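Local coordinates for secreted effector protein SopD (Salmonella typhimurium, PDB 5CPC) that acts inside host cells as a secreted virulence effector, cooperating with SopB in membrane fission and macropinosome formation during invasion and contributing to replication in macrophages, at residues D38-Q41 against D42-A46; Y82-K85 against R86-H89; L90-P93 against A94-D97; C151-I154 against G155-T159. All coordinates share one frame; numbering follows the deposited sequence.

Contact 1: residues D38-Q41 against D42-A46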
loop_
_atom_site.group_PDB
_atom_site.type_symbol
_atom_site.label_atom_id
_atom_site.label_comp_id
_atom_site.label_asym_id
_atom_site.label_seq_id
_atom_site.Cartn_x
_atom_site.Cartn_y
_atom_site.Cartn_z
ATOM N N ASP A 38 18.010 -8.684 21.916
ATOM C CA ASP A 38 19.464 -8.716 21.740
ATOM C C ASP A 38 20.228 -9.627 22.680
ATOM O O ASP A 38 21.200 -10.235 22.269
ATOM C CB ASP A 38 20.058 -7.300 21.908
ATOM C CG ASP A 38 19.044 -6.205 21.541
ATOM O OD1 ASP A 38 17.884 -6.193 22.204
ATOM O OD2 ASP A 38 19.420 -5.411 20.600
ATOM N N LYS A 39 19.853 -9.682 23.955
ATOM C CA LYS A 39 20.553 -10.531 24.862
ATOM C C LYS A 39 19.646 -11.647 25.322
ATOM O O LYS A 39 20.124 -12.699 25.674
ATOM C CB LYS A 39 21.030 -9.750 26.087
ATOM C CG LYS A 39 22.081 -8.675 25.846
ATOM C CD LYS A 39 22.343 -7.996 27.229
ATOM C CE LYS A 39 23.366 -8.774 28.179
ATOM N NZ LYS A 39 23.137 -8.764 29.662
ATOM N N VAL A 40 18.340 -11.399 25.361
ATOM C CA VAL A 40 17.380 -12.413 25.782
ATOM C C VAL A 40 17.402 -13.655 24.900
ATOM O O VAL A 40 17.186 -14.747 25.377
ATOM C CB VAL A 40 15.930 -11.810 25.890
ATOM C CG1 VAL A 40 14.891 -12.881 26.075
ATOM C CG2 VAL A 40 15.888 -10.841 27.109
ATOM N N GLN A 41 17.677 -13.474 23.614
ATOM C CA GLN A 41 17.736 -14.597 22.663
ATOM C C GLN A 41 18.816 -15.605 23.029
ATOM O O GLN A 41 18.699 -16.743 22.641
ATOM C CB GLN A 41 18.026 -14.093 21.242
ATOM C CG GLN A 41 19.491 -13.671 20.999
ATOM C CD GLN A 41 19.693 -13.239 19.570
ATOM O OE1 GLN A 41 19.695 -14.075 18.639
ATOM N NE2 GLN A 41 19.777 -11.916 19.368
ATOM N N ASP A 42 19.849 -15.194 23.771
ATOM C CA ASP A 42 20.917 -16.108 24.162
ATOM C C ASP A 42 20.426 -17.200 25.071
ATOM O O ASP A 42 21.185 -18.105 25.372
ATOM C CB ASP A 42 22.086 -15.382 24.869
ATOM C CG ASP A 42 22.846 -14.387 23.939
ATOM O OD1 ASP A 42 22.537 -14.239 22.716
ATOM O OD2 ASP A 42 23.762 -13.706 24.457
ATOM N N HIS A 43 19.178 -17.134 25.539
ATOM C CA HIS A 43 18.700 -18.177 26.458
ATOM C C HIS A 43 18.032 -19.305 25.719
ATOM O O HIS A 43 17.596 -20.262 26.342
ATOM C CB HIS A 43 17.838 -17.596 27.598
ATOM C CG HIS A 43 18.571 -16.560 28.418
ATOM N ND1 HIS A 43 19.587 -16.885 29.289
ATOM C CD2 HIS A 43 18.488 -15.213 28.429
ATOM C CE1 HIS A 43 20.089 -15.783 29.813
ATOM N NE2 HIS A 43 19.452 -14.755 29.288
ATOM N N PHE A 44 17.946 -19.170 24.394
ATOM C CA PHE A 44 17.173 -20.086 23.516
ATOM C C PHE A 44 18.051 -20.757 22.406
ATOM O O PHE A 44 18.961 -20.136 21.909
ATOM C CB PHE A 44 15.970 -19.369 22.853
ATOM C CG PHE A 44 15.040 -18.672 23.854
ATOM C CD1 PHE A 44 13.936 -19.359 24.425
ATOM C CD2 PHE A 44 15.281 -17.349 24.223
ATOM C CE1 PHE A 44 13.092 -18.728 25.344
ATOM C CE2 PHE A 44 14.469 -16.719 25.171
ATOM C CZ PHE A 44 13.398 -17.393 25.748
ATOM N N ARG A 45 17.773 -22.037 22.106
ATOM C CA ARG A 45 18.408 -22.795 21.010
ATOM C C ARG A 45 17.971 -22.119 19.770
ATOM O O ARG A 45 16.839 -21.642 19.687
ATOM C CB ARG A 45 17.839 -24.228 20.906
ATOM C CG ARG A 45 18.578 -25.323 21.630
ATOM C CD ARG A 45 17.733 -26.646 21.561
ATOM N NE ARG A 45 18.543 -27.874 21.561
ATOM C CZ ARG A 45 18.942 -28.568 20.478
ATOM N NH1 ARG A 45 18.617 -28.161 19.244
ATOM N NH2 ARG A 45 19.713 -29.669 20.645
ATOM N N ALA A 46 18.829 -22.112 18.755
ATOM C CA ALA A 46 18.442 -21.487 17.480
ATOM C C ALA A 46 17.081 -21.960 16.973
ATOM O O ALA A 46 16.301 -21.166 16.425
ATOM C CB ALA A 46 19.553 -21.716 16.404
#
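Phe44 folds back against Val40 and Gln41 where the chain leaves the short N-terminal helix through a 3-10 turn. Its CB lies 3.8 Å from the carbonyl oxygen of Gln41. Further out, CD2 stands 3.4 Å from Val40 O, and CE2 reaches both that same oxygen and the methyl CG1 of Val40, the latter at 4.0 Å. Val40 CG1 and Gln41 O lie close to the plane of the ring, so Phe44 offers them an edge and not a face. CG of Phe44 stands beside the backbone N and anti to the carbonyl carbon (chi1 -54°), which swings the ring back alongside Val40, the two side chains pointing the same way. Beyond this pair, Phe44 also touches Lys49 and Ala52 of helix 49-60.

The backbone makes three successive i to i+3 bonds of 3-10 type: Asp42 N to Lys39 O, His43 N to Val40 O and Phe44 N to Gln41 O, each 3.1 Å between donor and acceptor. At Gln41, CG packs 3.5 Å from OD1 of Asp42, while its OE1 is hydrogen-bonded to Lys49. Val40 O thus accepts the amide of His43 while the polarised C-H edge of Phe44 lies beside it, probably a mildly favourable electrostatic neighbour, and a single small apolar touch accompanies a turn otherwise held by its main chain.

Contact 2: residues Y82-K85 against R86-H89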
loop_
_atom_site.group_PDB
_atom_site.type_symbol
_atom_site.label_atom_id
_atom_site.label_comp_id
_atom_site.label_asym_id
_atom_site.label_seq_id
_atom_site.Cartn_x
_atom_site.Cartn_y
_atom_site.Cartn_z
ATOM N N TYR A 82 -0.393 -10.378 8.520
ATOM C CA TYR A 82 0.950 -10.945 8.727
ATOM C C TYR A 82 0.918 -12.170 9.700
ATOM O O TYR A 82 1.596 -13.160 9.440
ATOM C CB TYR A 82 1.996 -9.888 9.190
ATOM C CG TYR A 82 3.350 -10.464 9.435
ATOM C CD1 TYR A 82 3.948 -10.344 10.705
ATOM C CD2 TYR A 82 4.036 -11.171 8.432
ATOM C CE1 TYR A 82 5.235 -10.888 10.972
ATOM C CE2 TYR A 82 5.359 -11.752 8.684
ATOM C CZ TYR A 82 5.927 -11.586 9.973
ATOM O OH TYR A 82 7.145 -12.116 10.291
ATOM N N ALA A 83 0.109 -12.136 10.745
ATOM C CA ALA A 83 0.047 -13.331 11.717
ATOM C C ALA A 83 -0.388 -14.630 10.991
ATOM O O ALA A 83 0.193 -15.748 11.174
ATOM C CB ALA A 83 -0.897 -13.049 12.850
ATOM N N PHE A 84 -1.366 -14.464 10.104
ATOM C CA PHE A 84 -1.810 -15.605 9.274
ATOM C C PHE A 84 -0.660 -16.153 8.424
ATOM O O PHE A 84 -0.537 -17.372 8.232
ATOM C CB PHE A 84 -3.046 -15.223 8.449
ATOM C CG PHE A 84 -3.728 -16.408 7.765
ATOM C CD1 PHE A 84 -4.320 -17.408 8.501
ATOM C CD2 PHE A 84 -3.737 -16.506 6.365
ATOM C CE1 PHE A 84 -4.933 -18.504 7.885
ATOM C CE2 PHE A 84 -4.366 -17.609 5.717
ATOM C CZ PHE A 84 -4.957 -18.610 6.479
ATOM N N LYS A 85 0.179 -15.255 7.922
ATOM C CA LYS A 85 1.366 -15.623 7.180
ATOM C C LYS A 85 2.280 -16.418 8.142
ATOM O O LYS A 85 2.807 -17.527 7.790
ATOM C CB LYS A 85 2.061 -14.343 6.628
ATOM C CG LYS A 85 2.838 -14.467 5.301
ATOM C CD LYS A 85 4.036 -15.438 5.307
ATOM C CE LYS A 85 3.757 -16.736 4.463
ATOM N NZ LYS A 85 4.380 -18.067 4.951
ATOM N N ARG A 86 2.386 -15.948 9.391
ATOM C CA ARG A 86 3.264 -16.676 10.317
ATOM C C ARG A 86 2.708 -18.053 10.551
ATOM O O ARG A 86 3.467 -19.026 10.673
ATOM C CB ARG A 86 3.548 -15.950 11.662
ATOM C CG ARG A 86 4.268 -14.582 11.526
ATOM C CD ARG A 86 4.804 -14.059 12.926
ATOM N NE ARG A 86 3.789 -13.899 13.981
ATOM C CZ ARG A 86 2.927 -12.893 14.084
ATOM N NH1 ARG A 86 2.913 -11.924 13.182
ATOM N NH2 ARG A 86 2.070 -12.844 15.093
ATOM N N LEU A 87 1.395 -18.145 10.667
ATOM C CA LEU A 87 0.752 -19.491 10.823
ATOM C C LEU A 87 1.106 -20.375 9.655
ATOM O O LEU A 87 1.636 -21.460 9.821
ATOM C CB LEU A 87 -0.777 -19.383 10.923
ATOM C CG LEU A 87 -1.590 -20.570 11.465
ATOM C CD1 LEU A 87 -0.957 -21.220 12.767
ATOM C CD2 LEU A 87 -3.056 -20.136 11.760
ATOM N N GLN A 88 0.825 -19.885 8.455
ATOM C CA GLN A 88 0.997 -20.669 7.236
ATOM C C GLN A 88 2.420 -21.190 7.206
ATOM O O GLN A 88 2.661 -22.363 6.887
ATOM C CB GLN A 88 0.706 -19.812 6.022
ATOM C CG GLN A 88 0.782 -20.609 4.715
ATOM C CD GLN A 88 0.903 -19.744 3.503
ATOM O OE1 GLN A 88 1.596 -18.712 3.505
ATOM N NE2 GLN A 88 0.234 -20.156 2.439
ATOM N N HIS A 89 3.369 -20.359 7.638
ATOM C CA HIS A 89 4.795 -20.698 7.466
ATOM C C HIS A 89 5.195 -21.866 8.355
ATOM O O HIS A 89 6.183 -22.536 8.100
ATOM C CB HIS A 89 5.717 -19.438 7.618
ATOM C CG HIS A 89 7.197 -19.743 7.661
ATOM N ND1 HIS A 89 8.068 -19.112 8.536
ATOM C CD2 HIS A 89 7.958 -20.624 6.954
ATOM C CE1 HIS A 89 9.296 -19.587 8.367
ATOM N NE2 HIS A 89 9.255 -20.504 7.413
#
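The ring of Tyr82 carries the aliphatic part of Arg86 over one face: CG of Arg86 sits 4.0 Å from the ring centroid, 22° off the normal, a CH-pi contact displaced toward the rim. A bend about the CG-CD bond (chi3 -58°) brings NH1 to 3.1 Å from Tyr82 CD1, which lies at the edge of the guanidinium. Ring and guanidinium planes are 56° apart, so the two groups do not stack. One face of the guanidinium rests on Ala83, whose CA is 3.4 Å above its plane.

Both polar ends are engaged elsewhere, Tyr82 OH with Trp160 and Arg86 NH2 in a salt bridge with Glu54. The Lys85 chain, bent at several bonds, runs forward along the helix, bringing CE to 3.1 Å from OE1 of Gln88, whose NE2 is hydrogen-bonded to Gln96 O, and NZ to 3.3 Å from His89 CB. Four i to i+4 amide bonds, from Arg86 N to Tyr82 O through His89 N to Lys85 O, carry the backbone of helix 76-90.

The arginine thus packs its methylenes on the tyrosine and its cationic end on Ala83, a combination that probably limits its rotation and keeps the charge directed toward Glu54.

Contact 3: residues L90-P93 against A94-D97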
loop_
_atom_site.group_PDB
_atom_site.type_symbol
_atom_site.label_atom_id
_atom_site.label_comp_id
_atom_site.label_asym_id
_atom_site.label_seq_id
_atom_site.Cartn_x
_atom_site.Cartn_y
_atom_site.Cartn_z
ATOM N N LEU A 90 4.407 -22.147 9.385
ATOM C CA LEU A 90 4.704 -23.295 10.249
ATOM C C LEU A 90 4.050 -24.607 9.752
ATOM O O LEU A 90 4.329 -25.688 10.277
ATOM C CB LEU A 90 4.282 -23.037 11.704
ATOM C CG LEU A 90 4.935 -21.852 12.395
ATOM C CD1 LEU A 90 4.075 -21.382 13.574
ATOM C CD2 LEU A 90 6.380 -22.180 12.770
ATOM N N ALA A 91 3.176 -24.518 8.760
ATOM C CA ALA A 91 2.469 -25.759 8.321
ATOM C C ALA A 91 3.344 -26.571 7.369
ATOM O O ALA A 91 4.189 -25.995 6.694
ATOM C CB ALA A 91 1.133 -25.412 7.697
ATOM N N CYS A 92 3.170 -27.897 7.313
ATOM C CA CYS A 92 3.937 -28.686 6.317
ATOM C C CYS A 92 3.908 -28.023 4.923
ATOM O O CYS A 92 2.893 -27.424 4.519
ATOM C CB CYS A 92 3.492 -30.158 6.285
ATOM S SG CYS A 92 3.437 -30.898 7.990
ATOM N N PRO A 93 5.039 -28.057 4.202
ATOM C CA PRO A 93 5.056 -27.346 2.929
ATOM C C PRO A 93 3.938 -27.731 1.962
ATOM O O PRO A 93 3.497 -26.887 1.189
ATOM C CB PRO A 93 6.424 -27.701 2.336
ATOM C CG PRO A 93 7.258 -27.965 3.509
ATOM C CD PRO A 93 6.360 -28.605 4.550
ATOM N N ALA A 94 3.463 -28.974 2.019
ATOM C CA ALA A 94 2.383 -29.414 1.110
ATOM C C ALA A 94 0.955 -29.012 1.555
ATOM O O ALA A 94 0.037 -28.942 0.736
ATOM C CB ALA A 94 2.487 -30.901 0.835
ATOM N N HIS A 95 0.773 -28.734 2.844
ATOM C CA HIS A 95 -0.473 -28.108 3.329
ATOM C C HIS A 95 -0.582 -26.581 3.090
ATOM O O HIS A 95 -1.621 -25.996 3.405
ATOM C CB HIS A 95 -0.713 -28.409 4.822
ATOM C CG HIS A 95 -0.739 -29.876 5.166
ATOM N ND1 HIS A 95 -1.906 -30.567 5.431
ATOM C CD2 HIS A 95 0.264 -30.779 5.310
ATOM C CE1 HIS A 95 -1.622 -31.825 5.724
ATOM N NE2 HIS A 95 -0.313 -31.981 5.655
ATOM N N GLN A 96 0.450 -25.931 2.535
ATOM C CA GLN A 96 0.509 -24.471 2.622
ATOM C C GLN A 96 -0.462 -23.751 1.703
ATOM O O GLN A 96 -0.953 -22.658 2.034
ATOM C CB GLN A 96 1.946 -23.935 2.504
ATOM C CG GLN A 96 2.788 -24.295 3.758
ATOM C CD GLN A 96 3.952 -23.360 4.010
ATOM O OE1 GLN A 96 4.010 -22.231 3.472
ATOM N NE2 GLN A 96 4.878 -23.805 4.876
ATOM N N ASP A 97 -0.752 -24.407 0.577
ATOM C CA ASP A 97 -1.780 -23.996 -0.383
ATOM C C ASP A 97 -3.146 -23.864 0.303
ATOM O O ASP A 97 -3.944 -23.012 -0.056
ATOM C CB ASP A 97 -1.859 -25.034 -1.578
#
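Gln96 reaches back over the turn with its side chain laid across the carbonyls of Cys92 and Ala91. Its CG passes 3.2 Å from Cys92 O, and its amide NE2 then donates to Ala91 O at 2.9 Å, with an N-H...O angle of 153°. The donor is tilted 23° from the carbonyl plane of Ala91. With CG beside the backbone N (chi1 -70°) and the chain extended beyond it, the amide spans the turn and arrives at a carbonyl five residues earlier. The backbone oxygen of Gln96 has its own partner, NE2 of Gln88 in the preceding helix.

Next to it His95 meets Cys92. The histidine brings CD2 to 3.4 Å from Cys92 CB, which lies near the ring plane, so the contact is made at the edge. The sulfur stays farther off, SG being 5.0 Å from the ring centroid in an oblique position.

The main chain adds two weak bonds, both i to i+3: His95 N to Cys92 O at 3.0 Å, with a strongly bent angle, and Gln96 N to Pro93 O at 3.5 Å. The side-chain bond to Ala91 O is thus the one cross-segment bond that is not weak. Such a short 3-10-like turn at the protein surface, fastened by a glutamine amide, belongs to the connection between helix 76-90 and strand 99-103, the first strand of a three-stranded antiparallel sheet.

Contact 4: residues C151-I154 against G155-T159; sequences CEVI and GSKMT
Two consecutive turns of the long helix 141-160 make up this contact, in which the side chains of Ile154 and Met158, one turn apart, lie side by side and point the same way. Methyl CG2 of Ile154 is 4.1 Å from SD of Met158, and CG of Met158 passes 3.3 Å from Ile154 O. That CG stands beside its backbone N (chi1 -78°), which lays the thioether against the preceding turn. Both residues face helix 169-177, Ile154 touching Val176 and Met158 touching Leu172, while Leu253 of helix 248-256 also covers Ile154.

Regular alpha-helical bonding runs beneath, from Gly155 N to Cys151 O through Met158 N to Ile154 O. Ser156 N to Glu152 O is the shortest of these, at 2.7 Å. Ile154 O takes a second, weak bond from Lys157 N, so two amides share that oxygen. Further along, Thr159 OG1 donates back to Gly155 O at 2.8 Å, from above the carbonyl plane, and the hydroxyl is thereby satisfied inside the helix.

On another side of the helix, Ser156 touches Tyr82 and Glu152 touches Lys85, both of helix 76-90. Lys157 lays its CG 3.3 Å from Val153 O before its chain bends at chi2 (-66°) and leads away from the earlier turn.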
loop_
_atom_site.group_PDB
_atom_site.type_symbol
_atom_site.label_atom_id
_atom_site.label_comp_id
_atom_site.label_asym_id
_atom_site.label_seq_id
_atom_site.Cartn_x
_atom_site.Cartn_y
_atom_site.Cartn_z
ATOM N N CYS A 151 -0.447 -4.886 3.679
ATOM C CA CYS A 151 -0.897 -5.239 5.016
ATOM C C CYS A 151 0.133 -6.129 5.699
ATOM O O CYS A 151 0.457 -5.845 6.819
ATOM C CB CYS A 151 -2.313 -5.880 5.019
ATOM S SG CYS A 151 -3.630 -4.630 4.781
ATOM N N GLU A 152 0.647 -7.172 5.040
ATOM C CA GLU A 152 1.629 -8.065 5.648
ATOM C C GLU A 152 2.848 -7.269 6.109
ATOM O O GLU A 152 3.340 -7.475 7.240
ATOM C CB GLU A 152 2.151 -9.132 4.705
ATOM C CG GLU A 152 1.066 -9.690 3.803
ATOM C CD GLU A 152 1.401 -11.024 3.153
ATOM O OE1 GLU A 152 0.413 -11.721 2.755
ATOM O OE2 GLU A 152 2.611 -11.369 3.088
ATOM N N VAL A 153 3.341 -6.384 5.235
ATOM C CA VAL A 153 4.598 -5.738 5.472
ATOM C C VAL A 153 4.429 -4.801 6.641
ATOM O O VAL A 153 5.249 -4.812 7.577
ATOM C CB VAL A 153 5.157 -5.070 4.171
ATOM C CG1 VAL A 153 6.276 -4.050 4.490
ATOM C CG2 VAL A 153 5.706 -6.132 3.295
ATOM N N ILE A 154 3.324 -4.057 6.641
ATOM C CA ILE A 154 3.029 -3.101 7.690
ATOM C C ILE A 154 2.894 -3.821 9.041
ATOM O O ILE A 154 3.349 -3.324 10.107
ATOM C CB ILE A 154 1.709 -2.389 7.456
ATOM C CG1 ILE A 154 1.806 -1.404 6.285
ATOM C CG2 ILE A 154 1.369 -1.555 8.666
ATOM C CD1 ILE A 154 0.469 -0.662 5.948
ATOM N N GLY A 155 2.212 -4.973 8.972
ATOM C CA GLY A 155 1.946 -5.791 10.136
ATOM C C GLY A 155 3.251 -6.309 10.667
ATOM O O GLY A 155 3.514 -6.189 11.842
ATOM N N SER A 156 4.093 -6.812 9.792
ATOM C CA SER A 156 5.378 -7.283 10.218
ATOM C C SER A 156 6.331 -6.209 10.789
ATOM O O SER A 156 7.155 -6.533 11.652
ATOM C CB SER A 156 6.022 -8.008 9.091
ATOM O OG SER A 156 7.395 -8.221 9.324
ATOM N N LYS A 157 6.212 -4.940 10.358
ATOM C CA LYS A 157 7.093 -3.900 10.893
ATOM C C LYS A 157 6.603 -3.510 12.246
ATOM O O LYS A 157 7.411 -3.271 13.147
ATOM C CB LYS A 157 7.175 -2.669 9.993
ATOM C CG LYS A 157 7.736 -2.977 8.624
ATOM C CD LYS A 157 9.183 -3.404 8.682
ATOM C CE LYS A 157 9.675 -3.560 7.266
ATOM N NZ LYS A 157 11.134 -3.740 7.193
ATOM N N MET A 158 5.282 -3.491 12.412
ATOM C CA MET A 158 4.718 -3.051 13.628
ATOM C C MET A 158 4.864 -4.124 14.730
ATOM O O MET A 158 4.768 -3.780 15.905
ATOM C CB MET A 158 3.265 -2.714 13.436
ATOM C CG MET A 158 2.977 -1.360 12.776
ATOM S SD MET A 158 1.171 -1.202 12.752
ATOM C CE MET A 158 1.030 0.515 13.014
ATOM N N THR A 159 5.127 -5.377 14.334
ATOM C CA THR A 159 5.154 -6.541 15.219
ATOM C C THR A 159 6.579 -6.772 15.710
ATOM O O THR A 159 6.829 -6.937 16.907
ATOM C CB THR A 159 4.617 -7.794 14.462
ATOM O OG1 THR A 159 3.204 -7.644 14.270
ATOM C CG2 THR A 159 4.886 -9.106 15.208
#

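In the fold
Contacts 2 and 4 sit on neighbouring helices, 76-90 and 141-160, and touch directly: Tyr82 packs on Glu152 and Ser156, and Arg86 reaches Thr159. Contact 4 is partly buried, its centre about 11 Å from that of the chain, and its side-chain packing is mainly apolar; contacts 1, 2 and 3 lie at the surface. Contact 2, its centre about 19 Å from the chain's, mixes aromatic and charged groups. Contact 3 continues the chain and is joined to contact 2 by a probable hydrogen bond from Gln88 to Gln96. Contact 1, centred about 34 Å from the chain's centre, touches none of the others. Regular i to i+4 bonding in contacts 2 and 4 gives way to i to i+3 bonding in the turns of contacts 1 and 3, weak in the latter.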